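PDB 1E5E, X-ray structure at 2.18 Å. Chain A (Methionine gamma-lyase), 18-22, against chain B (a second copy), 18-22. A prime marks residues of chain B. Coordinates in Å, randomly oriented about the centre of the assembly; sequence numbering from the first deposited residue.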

# COMPACT_ATOMS: atom_id res chain seq x y z
N GLN A 18 -14.72 -12.62 -8.14
CA GLN A 18 -13.48 -12.92 -8.83
C GLN A 18 -13.09 -14.38 -8.68
O GLN A 18 -13.51 -15.02 -7.71
CB GLN A 18 -12.35 -12.06 -8.17
CG GLN A 18 -12.68 -10.56 -8.36
CD GLN A 18 -12.75 -10.24 -9.85
OE1 GLN A 18 -11.70 -10.18 -10.50
NE2 GLN A 18 -13.94 -10.06 -10.41
N LYS A 19 -12.21 -14.89 -9.52
CA LYS A 19 -11.77 -16.28 -9.31
C LYS A 19 -10.27 -16.25 -9.03
O LYS A 19 -9.50 -16.10 -10.01
CB LYS A 19 -12.16 -17.02 -10.61
N ASP A 20 -9.78 -16.29 -7.81
CA ASP A 20 -8.31 -16.19 -7.65
C ASP A 20 -7.72 -17.59 -7.65
O ASP A 20 -8.33 -18.44 -6.98
CB ASP A 20 -7.96 -15.40 -6.41
CG ASP A 20 -6.47 -15.58 -6.14
OD1 ASP A 20 -5.67 -14.88 -6.81
OD2 ASP A 20 -6.23 -16.42 -5.27
N GLN A 21 -6.55 -17.84 -8.21
CA GLN A 21 -5.95 -19.16 -8.32
C GLN A 21 -5.67 -19.81 -6.97
O GLN A 21 -5.81 -21.05 -6.79
CB GLN A 21 -4.66 -19.17 -9.16
CG GLN A 21 -3.59 -18.19 -8.65
CD GLN A 21 -2.64 -17.70 -9.78
OE1 GLN A 21 -2.88 -16.65 -10.42
NE2 GLN A 21 -1.57 -18.50 -9.94
N PHE A 22 -5.42 -18.99 -5.97
CA PHE A 22 -5.21 -19.56 -4.62
C PHE A 22 -6.48 -19.52 -3.78
O PHE A 22 -6.39 -19.89 -2.59
CB PHE A 22 -4.09 -18.75 -3.94
CG PHE A 22 -2.79 -18.87 -4.73
CD1 PHE A 22 -2.12 -20.07 -4.76
CD2 PHE A 22 -2.25 -17.81 -5.39
CE1 PHE A 22 -0.94 -20.21 -5.48
CE2 PHE A 22 -1.08 -17.92 -6.10
CZ PHE A 22 -0.39 -19.12 -6.13
N GLN B 18 6.94 -16.88 -10.45
CA GLN B 18 5.55 -17.13 -10.10
C GLN B 18 4.71 -17.39 -11.34
O GLN B 18 5.07 -16.95 -12.43
CB GLN B 18 4.99 -15.85 -9.41
CG GLN B 18 5.79 -15.58 -8.11
CD GLN B 18 5.62 -16.77 -7.16
OE1 GLN B 18 4.55 -16.93 -6.58
NE2 GLN B 18 6.64 -17.61 -7.03
N LYS B 19 3.54 -17.99 -11.19
CA LYS B 19 2.69 -18.16 -12.38
C LYS B 19 1.40 -17.37 -12.15
O LYS B 19 0.54 -17.88 -11.40
CB LYS B 19 2.49 -19.68 -12.51
N ASP B 20 1.22 -16.15 -12.63
CA ASP B 20 -0.03 -15.45 -12.28
C ASP B 20 -1.07 -15.75 -13.36
O ASP B 20 -0.67 -15.70 -14.53
CB ASP B 20 0.21 -13.97 -12.09
CG ASP B 20 -1.14 -13.27 -12.03
OD1 ASP B 20 -1.76 -13.30 -10.94
OD2 ASP B 20 -1.46 -12.74 -13.10
N GLN B 21 -2.35 -15.90 -13.04
CA GLN B 21 -3.39 -16.26 -13.99
C GLN B 21 -3.57 -15.23 -15.11
O GLN B 21 -3.85 -15.58 -16.29
CB GLN B 21 -4.75 -16.52 -13.33
CG GLN B 21 -5.25 -15.35 -12.47
CD GLN B 21 -6.19 -15.79 -11.33
OE1 GLN B 21 -5.75 -16.05 -10.18
NE2 GLN B 21 -7.49 -15.83 -11.70
N PHE B 22 -3.28 -13.99 -14.81
CA PHE B 22 -3.37 -12.96 -15.86
C PHE B 22 -2.01 -12.68 -16.51
O PHE B 22 -1.96 -11.76 -17.35
CB PHE B 22 -3.93 -11.68 -15.23
CG PHE B 22 -5.33 -11.93 -14.68
CD1 PHE B 22 -6.38 -12.15 -15.54
CD2 PHE B 22 -5.59 -11.92 -13.34
CE1 PHE B 22 -7.66 -12.40 -15.07
CE2 PHE B 22 -6.85 -12.15 -12.84
CZ PHE B 22 -7.92 -12.37 -13.70

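The two stretches are identical segments of two copies of the protein, related by an exact two-fold axis, so every contact made by one chain recurs with the roles exchanged. Neither segment forms a regular helix or strand. The nearest CA atoms across the two stretches are those of Gln21 and Gln21′, 6.9 Å apart, which places the symmetry axis between these two residues. The contact is small, burying 242 Å² with both sides summed, and Gln21 and Gln21′ account for about two thirds of that area.

Walking along chain A, Gln18 lies at the margin. Its CA-to-CB bond points sideways, and although the end of the side chain comes nearer, its closest approach to the other stretch is 5.4 Å, from Gln18 OE1 to Phe22′ CZ, and it takes no direct part in the pairing. The amide nitrogen NE2 is instead hydrogen-bonded to a residue adjoining the stretches.

Lys19 contributes through its backbone. Its side chain is modelled only as far as CB, which points sideways; Lys19 CB is 4.9 Å from Gln21′ NE2, its nearest atom in the other stretch, and nothing can be said about where the ammonium group lies. The carbonyl is the acceptor: Gln21′ NE2 donates to Lys19 O at 2.6 Å with an N-H...acceptor angle of 165°. The short distance and nearly straight angle indicate a well-aligned bond, and a backbone acceptor makes it independent of the missing lysine atoms.

Asp20 bonds within its own chain. With chi1 at 168° (t), its carboxylate is placed so that OD2 accepts a hydrogen bond from Phe22 N at 2.8 Å and 134°, bridging the backbone across Gln21. The other oxygen, Asp20 OD1, sits 3.6 Å from Gln21′ OE1; both carry negative charge or partial charge, so this proximity offers no bond, and OD1 is satisfied elsewhere in the structure.

Gln21 is the centre of the arrangement. Its CA-to-CB bond points toward chain B, and chi1 of 55° (p) with chi2 of -153° (t) carries the carboxamide to the partner backbone. There the group uses both of its polar atoms: Gln21 NE2 donates to Lys19′ O at 2.6 Å and 165°, while Gln21 OE1 accepts from Gln21′ N at 2.8 Å and 143°. A primary amide can thus read a carbonyl and an NH two residues apart in sequence. Symmetry supplies the reverse bond, Gln21 N to Gln21′ OE1, also 2.8 Å and 143°, completing four hydrogen bonds between the two stretches. In this arrangement Gln21 OE1 and Gln21′ OE1 approach to 2.9 Å. Both are acceptors, so this is a close approach without a hydrogen bond, held within a framework in which each oxygen receives a backbone NH.

Phe22 ends the stretch with its CA-to-CB bond sideways and chi1 at -61° (m). Its side chain comes no nearer to the other stretch than the 5.4 Å between Phe22 CZ and Gln18′ OE1, leaving the pairing of these two stretches essentially polar; its local role is the backbone NH given to Asp20 OD2.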